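Local coordinates for outer membrane protein OMP121 (Bacteroides thetaiotaomicron, PDB 5FQ8) that probably imports nutrients, likely peptides, across the outer membrane as a TonB-dependent receptor working with a partner lipoprotein, at residues P192-E197 against T337-S342; R298-A303 against T307-L312; Y360-V365 against T428-G433. All blocks are in the same frame, centred on the assembly; numbering follows the deposited sequence.

How the interactions relate
Interaction 2 lies at the opposite side of the chain's centre from the other two, about 62 Å from interaction 1 and 65 Å from interaction 3, centre to centre. It joins two neighbouring barrel strands by regular backbone bonding and is buried, partly against a second subunit. Interactions 1 and 3 belong to the long loops, where single side chains do the joining: an arginine donating to a carbonyl and an amide oxygen in the partly buried interaction 1, an asparagine lying against a proline in the buried interaction 3. The segments 337-342 and 360-365 share one loop region, and the two contacts touch where Y360 packs on T337, P338 and I341.

Interaction 1 (P192-E197 against T337-S342); sequences PEFQNE and TPRDIS
R339 reaches across to F194, Q195 and N196, and nearly all of the contact passes through its one side chain. At the start of the segment 337-342, T337 stays within its own loop region; its OG1 donates to L334 O and forms a weak hydrogen bond with the hydroxyl of Y360. P338 then opens a type I beta turn, closed by the bond from I341 N to P338 O (3.2 Å). R339 stands at the second position of that turn. The side chain folds at chi2 and chi3, which brings NE back over the segment 192-197. There NE gives a hydrogen bond to Q195 O at 2.9 Å, with the oxygen in the guanidinium plane. NH2 bonds to N196 OD1, also at 2.9 Å, but this oxygen is tilted by 33° from that plane. F194 lies over one guanidinium face, CB 3.4 Å from NE of R339, and the ring plane departs by 31° from that of the guanidinium. Q195 runs past R339 in the opposite direction, OE1 at 3.9 Å from CG of R339; its OE1 is held chiefly by F198 N.

Both pieces belong to the long loops that cap the extracellular end of TonB-dependent receptor barrels, one directly following the first barrel strand, 177-188. The arginine has further partners there: N244 OD1 takes NH1, and P242 O takes NH2 weakly. E197, next along from N196, is a calcium ligand in a structure of this protein, although the ion is not bound to this chain here.

D340 turns to other loop residues, with OD2 in a salt bridge to K236, and the hydroxyl of S342 pairs with T5 O of the BT_2262 lipoprotein chain.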
# COMPACT_ATOMS: atom_id res chain seq x y z
N PRO B 192 21.40 -31.91 7.97
CA PRO B 192 20.99 -33.27 7.62
C PRO B 192 22.17 -34.07 7.12
O PRO B 192 23.08 -33.56 6.48
CB PRO B 192 19.95 -33.03 6.52
CG PRO B 192 19.46 -31.67 6.77
CD PRO B 192 20.65 -30.91 7.20
N GLU B 193 22.17 -35.35 7.45
CA GLU B 193 23.23 -36.21 6.99
C GLU B 193 22.99 -36.55 5.53
O GLU B 193 21.91 -37.01 5.16
CB GLU B 193 23.31 -37.48 7.83
CG GLU B 193 24.38 -38.43 7.39
CD GLU B 193 24.38 -39.69 8.18
OE1 GLU B 193 23.52 -39.83 9.05
OE2 GLU B 193 25.25 -40.53 7.91
N PHE B 194 23.99 -36.32 4.71
CA PHE B 194 23.87 -36.38 3.27
C PHE B 194 24.46 -37.65 2.72
O PHE B 194 25.30 -38.29 3.34
CB PHE B 194 24.58 -35.19 2.62
CG PHE B 194 24.03 -33.89 3.03
CD1 PHE B 194 22.73 -33.55 2.69
CD2 PHE B 194 24.79 -33.00 3.75
CE1 PHE B 194 22.21 -32.34 3.07
CE2 PHE B 194 24.28 -31.79 4.12
CZ PHE B 194 22.98 -31.46 3.79
N GLN B 195 24.02 -37.99 1.52
CA GLN B 195 24.65 -39.01 0.71
C GLN B 195 25.77 -38.34 -0.08
O GLN B 195 25.59 -37.24 -0.59
CB GLN B 195 23.61 -39.64 -0.21
CG GLN B 195 24.14 -40.03 -1.57
CD GLN B 195 23.92 -38.96 -2.60
OE1 GLN B 195 24.74 -38.79 -3.48
NE2 GLN B 195 22.82 -38.25 -2.50
N ASN B 196 26.91 -38.97 -0.16
CA ASN B 196 28.00 -38.46 -0.99
C ASN B 196 28.39 -39.46 -2.06
O ASN B 196 29.54 -39.52 -2.48
CB ASN B 196 29.23 -38.07 -0.15
CG ASN B 196 29.00 -36.86 0.74
OD1 ASN B 196 28.91 -35.73 0.26
ND2 ASN B 196 28.94 -37.08 2.04
N GLU B 197 27.43 -40.26 -2.51
CA GLU B 197 27.71 -41.30 -3.49
C GLU B 197 27.40 -40.87 -4.92
O GLU B 197 28.15 -41.21 -5.83
CB GLU B 197 26.90 -42.55 -3.14
CG GLU B 197 27.48 -43.85 -3.66
CD GLU B 197 26.66 -45.06 -3.27
OE1 GLU B 197 25.83 -44.95 -2.34
OE2 GLU B 197 26.84 -46.12 -3.89
N THR B 337 20.89 -28.31 -3.73
CA THR B 337 22.20 -28.25 -4.32
C THR B 337 22.70 -29.66 -4.55
O THR B 337 22.52 -30.52 -3.69
CB THR B 337 23.17 -27.52 -3.40
OG1 THR B 337 22.67 -26.22 -3.10
CG2 THR B 337 24.52 -27.39 -4.06
N PRO B 338 23.32 -29.94 -5.69
CA PRO B 338 23.93 -31.24 -5.89
C PRO B 338 25.08 -31.45 -4.92
O PRO B 338 25.75 -30.50 -4.52
CB PRO B 338 24.43 -31.19 -7.33
CG PRO B 338 23.66 -30.12 -7.97
CD PRO B 338 23.41 -29.11 -6.90
N ARG B 339 25.31 -32.71 -4.56
CA ARG B 339 26.38 -33.02 -3.62
C ARG B 339 27.75 -32.69 -4.16
O ARG B 339 28.70 -32.67 -3.38
CB ARG B 339 26.36 -34.49 -3.24
CG ARG B 339 25.05 -34.97 -2.68
CD ARG B 339 24.68 -34.23 -1.43
NE ARG B 339 25.75 -34.31 -0.46
CZ ARG B 339 26.36 -33.26 0.07
NH1 ARG B 339 25.98 -32.04 -0.26
NH2 ARG B 339 27.34 -33.44 0.93
N ASP B 340 27.90 -32.42 -5.45
CA ASP B 340 29.21 -32.17 -6.01
C ASP B 340 29.52 -30.70 -6.23
O ASP B 340 30.64 -30.37 -6.60
CB ASP B 340 29.35 -32.91 -7.34
CG ASP B 340 28.29 -32.49 -8.33
OD1 ASP B 340 27.10 -32.80 -8.10
OD2 ASP B 340 28.65 -31.84 -9.33
N ILE B 341 28.55 -29.82 -6.01
CA ILE B 341 28.65 -28.41 -6.38
C ILE B 341 29.19 -27.62 -5.20
O ILE B 341 28.77 -27.81 -4.06
CB ILE B 341 27.29 -27.87 -6.82
CG1 ILE B 341 26.81 -28.61 -8.06
CG2 ILE B 341 27.39 -26.39 -7.10
CD1 ILE B 341 27.79 -28.58 -9.18
N SER B 342 30.14 -26.73 -5.47
CA SER B 342 30.74 -25.91 -4.43
C SER B 342 29.86 -24.70 -4.16
O SER B 342 29.78 -23.79 -4.98
CB SER B 342 32.13 -25.47 -4.86
OG SER B 342 32.71 -24.59 -3.92

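Interaction 2 (R298-A303 against T307-L312); sequences RGSHKA and TFSSSL
H301 and F308 stand side by side and point the same way on one face of a beta hairpin, strands 289-303 and 306-320 joined by a tight turn of the kind found at the periplasmic end of TonB-dependent receptor barrels. Their rings are near parallel, at 27°, but slid apart, with centroids 5.7 Å from each other. Instead, CB of H301 sits over the face of the F308 ring at its far end, 3.6 Å from CZ, and H301 O lies over that same face. A chi1 of 65° swings the phenylalanine ring back toward the neighbouring strand. This side of the hairpin meets the second subunit, where A264 packs on H301 and N262 on F308.

G299 with S310 and H301 with F308 form the hydrogen-bonded antiparallel pairs, the shortest link running from S310 N to G299 O at 2.8 Å. On the other face, the extended K302 passes obliquely by T307, and S300 OG faces CB of S309 and CG2 of T307. R298 bends at chi3, and its NH2 forms a salt bridge with OD1 of D137, in the plug domain, while OG of S311 lies at the edge of the R298 guanidinium, near its plane.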
# COMPACT_ATOMS: atom_id res chain seq x y z
N ARG B 298 13.80 2.17 38.63
CA ARG B 298 12.84 1.69 39.60
C ARG B 298 13.16 2.31 40.94
O ARG B 298 14.31 2.30 41.38
CB ARG B 298 12.87 0.17 39.70
CG ARG B 298 12.30 -0.51 38.51
CD ARG B 298 12.53 -1.98 38.53
NE ARG B 298 13.70 -2.34 37.76
CZ ARG B 298 14.66 -3.13 38.21
NH1 ARG B 298 14.58 -3.62 39.43
NH2 ARG B 298 15.70 -3.42 37.44
N GLY B 299 12.14 2.84 41.59
CA GLY B 299 12.33 3.47 42.88
C GLY B 299 11.13 3.26 43.77
O GLY B 299 10.02 3.00 43.32
N SER B 300 11.39 3.39 45.07
CA SER B 300 10.40 3.30 46.12
C SER B 300 10.82 4.25 47.23
O SER B 300 12.01 4.38 47.52
CB SER B 300 10.30 1.86 46.62
OG SER B 300 9.14 1.68 47.41
N HIS B 301 9.86 4.95 47.82
CA HIS B 301 10.12 5.86 48.92
C HIS B 301 9.02 5.69 49.94
O HIS B 301 7.85 5.63 49.57
CB HIS B 301 10.19 7.32 48.45
CG HIS B 301 10.65 8.28 49.51
ND1 HIS B 301 11.95 8.74 49.58
CD2 HIS B 301 9.99 8.87 50.53
CE1 HIS B 301 12.06 9.57 50.60
NE2 HIS B 301 10.89 9.67 51.19
N LYS B 302 9.39 5.60 51.21
CA LYS B 302 8.45 5.42 52.29
C LYS B 302 8.47 6.66 53.16
O LYS B 302 9.54 7.18 53.47
CB LYS B 302 8.77 4.17 53.11
CG LYS B 302 7.69 3.78 54.10
CD LYS B 302 7.90 2.38 54.65
CE LYS B 302 6.74 1.95 55.54
NZ LYS B 302 6.80 0.53 55.99
N ALA B 303 7.29 7.15 53.51
CA ALA B 303 7.15 8.33 54.35
C ALA B 303 5.97 8.03 55.26
O ALA B 303 4.83 8.33 54.94
CB ALA B 303 6.95 9.59 53.53
N THR B 307 3.61 4.41 51.16
CA THR B 307 4.72 4.00 50.31
C THR B 307 4.30 4.19 48.86
O THR B 307 3.27 3.66 48.44
CB THR B 307 5.11 2.55 50.56
OG1 THR B 307 5.08 2.29 51.96
CG2 THR B 307 6.50 2.29 50.05
N PHE B 308 5.07 4.97 48.12
CA PHE B 308 4.84 5.15 46.70
C PHE B 308 6.07 4.69 45.94
O PHE B 308 7.19 5.12 46.23
CB PHE B 308 4.48 6.61 46.37
CG PHE B 308 5.57 7.59 46.63
CD1 PHE B 308 5.69 8.20 47.87
CD2 PHE B 308 6.46 7.94 45.63
CE1 PHE B 308 6.68 9.12 48.10
CE2 PHE B 308 7.46 8.84 45.85
CZ PHE B 308 7.57 9.44 47.10
N SER B 309 5.88 3.77 45.01
CA SER B 309 6.97 3.26 44.21
C SER B 309 6.58 3.33 42.74
O SER B 309 5.41 3.50 42.39
CB SER B 309 7.29 1.83 44.58
OG SER B 309 6.13 1.04 44.49
N SER B 310 7.58 3.20 41.88
CA SER B 310 7.31 3.34 40.46
C SER B 310 8.42 2.70 39.65
O SER B 310 9.60 2.81 40.00
CB SER B 310 7.17 4.80 40.08
OG SER B 310 7.29 4.91 38.68
N SER B 311 8.04 2.05 38.57
CA SER B 311 8.95 1.37 37.66
C SER B 311 8.61 1.80 36.25
O SER B 311 7.44 1.81 35.89
CB SER B 311 8.81 -0.16 37.81
OG SER B 311 9.57 -0.86 36.86
N LEU B 312 9.62 2.17 35.46
CA LEU B 312 9.42 2.58 34.08
C LEU B 312 10.53 2.02 33.20
O LEU B 312 11.71 2.23 33.48
CB LEU B 312 9.37 4.10 33.93
CG LEU B 312 8.37 4.87 34.77
CD1 LEU B 312 8.60 6.33 34.60
CD2 LEU B 312 6.98 4.54 34.37

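Interaction 3 (Y360-V365 against T428-G433); sequences YTPYGV and TPNGEG
OD1 of N430 rests on CB of P362, 3.3 Å away, while accepting a hydrogen bond from N227 ND2. The other half of the same amide is also engaged: ND2 donates to Y359 O, and more weakly to P356 O, both in the loop that leads into 360-365. The two side chains cross at about a right angle. It is the CB side of the proline ring that meets the oxygen, with CG farther off at 4.0 Å from OD1 of N430. The contact joins two extracellular loops of the TonB-dependent receptor barrel, one before helix 368-374 and one between helix 420-424 and strand 446-469.

Around the asparagine the backbone is sharply folded. The peptide bond from N430 to G431 is modelled as cis, so that the C=O of N430 and the N-H of G431 point to the same side, and the hydroxyl of S438 bonds to both. G433 N closes the loop on T428 O at 3.1 Å. On the other segment, CD of P362 sits over one face of the Y363 ring, toward its rim; Y363 also packs on the backbone of the bound peptide.

No hydrogen bond crosses between 360-365 and 428-433 themselves. The proline supplies a nonpolar surface, and bonding at both ends, from N227 and to Y359 O and, weakly, P356 O, probably fixes the rotation of the amide.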
# COMPACT_ATOMS: atom_id res chain seq x y z
N TYR B 360 23.66 -21.91 -11.75
CA TYR B 360 23.82 -23.25 -12.30
C TYR B 360 22.51 -24.02 -12.39
O TYR B 360 22.44 -25.00 -13.13
CB TYR B 360 24.86 -24.04 -11.50
CG TYR B 360 24.46 -24.40 -10.10
CD1 TYR B 360 24.73 -23.56 -9.05
CD2 TYR B 360 23.82 -25.60 -9.83
CE1 TYR B 360 24.36 -23.88 -7.79
CE2 TYR B 360 23.45 -25.92 -8.57
CZ TYR B 360 23.73 -25.06 -7.55
OH TYR B 360 23.36 -25.36 -6.27
N THR B 361 21.46 -23.60 -11.69
CA THR B 361 20.22 -24.35 -11.76
C THR B 361 19.01 -23.42 -11.79
O THR B 361 18.95 -22.46 -11.03
CB THR B 361 20.12 -25.31 -10.59
OG1 THR B 361 18.94 -26.10 -10.75
CG2 THR B 361 20.09 -24.56 -9.29
N PRO B 362 18.05 -23.69 -12.65
CA PRO B 362 16.93 -22.76 -12.81
C PRO B 362 15.65 -23.30 -12.23
O PRO B 362 14.58 -22.87 -12.65
CB PRO B 362 16.82 -22.65 -14.32
CG PRO B 362 17.10 -24.05 -14.77
CD PRO B 362 18.13 -24.60 -13.80
N TYR B 363 15.74 -24.22 -11.29
CA TYR B 363 14.57 -24.99 -10.87
C TYR B 363 14.03 -24.46 -9.55
O TYR B 363 14.18 -25.07 -8.50
CB TYR B 363 14.93 -26.46 -10.79
CG TYR B 363 15.27 -27.11 -12.12
CD1 TYR B 363 14.44 -27.00 -13.21
CD2 TYR B 363 16.44 -27.84 -12.27
CE1 TYR B 363 14.75 -27.59 -14.41
CE2 TYR B 363 16.75 -28.43 -13.47
CZ TYR B 363 15.91 -28.30 -14.54
OH TYR B 363 16.22 -28.89 -15.73
N GLY B 364 13.37 -23.31 -9.62
CA GLY B 364 12.63 -22.85 -8.47
C GLY B 364 13.47 -22.34 -7.33
O GLY B 364 12.94 -22.16 -6.23
N VAL B 365 14.75 -22.11 -7.55
CA VAL B 365 15.67 -21.66 -6.53
C VAL B 365 16.60 -20.63 -7.14
O VAL B 365 16.69 -20.49 -8.35
CB VAL B 365 16.47 -22.84 -5.94
CG1 VAL B 365 15.57 -23.79 -5.20
CG2 VAL B 365 17.22 -23.54 -7.05
N THR B 428 18.76 -14.26 -20.87
CA THR B 428 19.54 -15.19 -20.09
C THR B 428 18.89 -16.56 -20.10
O THR B 428 17.70 -16.69 -20.39
CB THR B 428 19.64 -14.70 -18.65
OG1 THR B 428 18.33 -14.67 -18.08
CG2 THR B 428 20.25 -13.34 -18.61
N PRO B 429 19.65 -17.62 -19.81
CA PRO B 429 19.04 -18.95 -19.79
C PRO B 429 18.00 -19.13 -18.71
O PRO B 429 17.10 -19.95 -18.87
CB PRO B 429 20.24 -19.87 -19.58
CG PRO B 429 21.39 -19.12 -20.06
CD PRO B 429 21.11 -17.70 -19.70
N ASN B 430 18.06 -18.37 -17.63
CA ASN B 430 17.32 -18.75 -16.45
C ASN B 430 15.97 -18.14 -16.06
O ASN B 430 15.38 -18.65 -15.14
CB ASN B 430 18.22 -18.53 -15.23
CG ASN B 430 19.18 -19.67 -15.01
OD1 ASN B 430 19.13 -20.71 -15.66
ND2 ASN B 430 20.07 -19.49 -14.05
N GLY B 431 15.42 -17.11 -16.70
CA GLY B 431 15.80 -16.57 -17.98
C GLY B 431 14.67 -16.72 -18.99
O GLY B 431 13.72 -17.48 -18.79
N GLU B 432 14.78 -15.97 -20.08
CA GLU B 432 13.94 -16.21 -21.24
C GLU B 432 14.08 -17.65 -21.71
O GLU B 432 13.11 -18.24 -22.19
CB GLU B 432 14.34 -15.25 -22.35
CG GLU B 432 13.38 -15.17 -23.49
CD GLU B 432 14.02 -14.55 -24.70
OE1 GLU B 432 15.08 -13.91 -24.53
OE2 GLU B 432 13.48 -14.71 -25.81
N GLY B 433 15.27 -18.23 -21.56
CA GLY B 433 15.52 -19.61 -21.92
C GLY B 433 14.71 -20.62 -21.16
O GLY B 433 14.68 -21.79 -21.56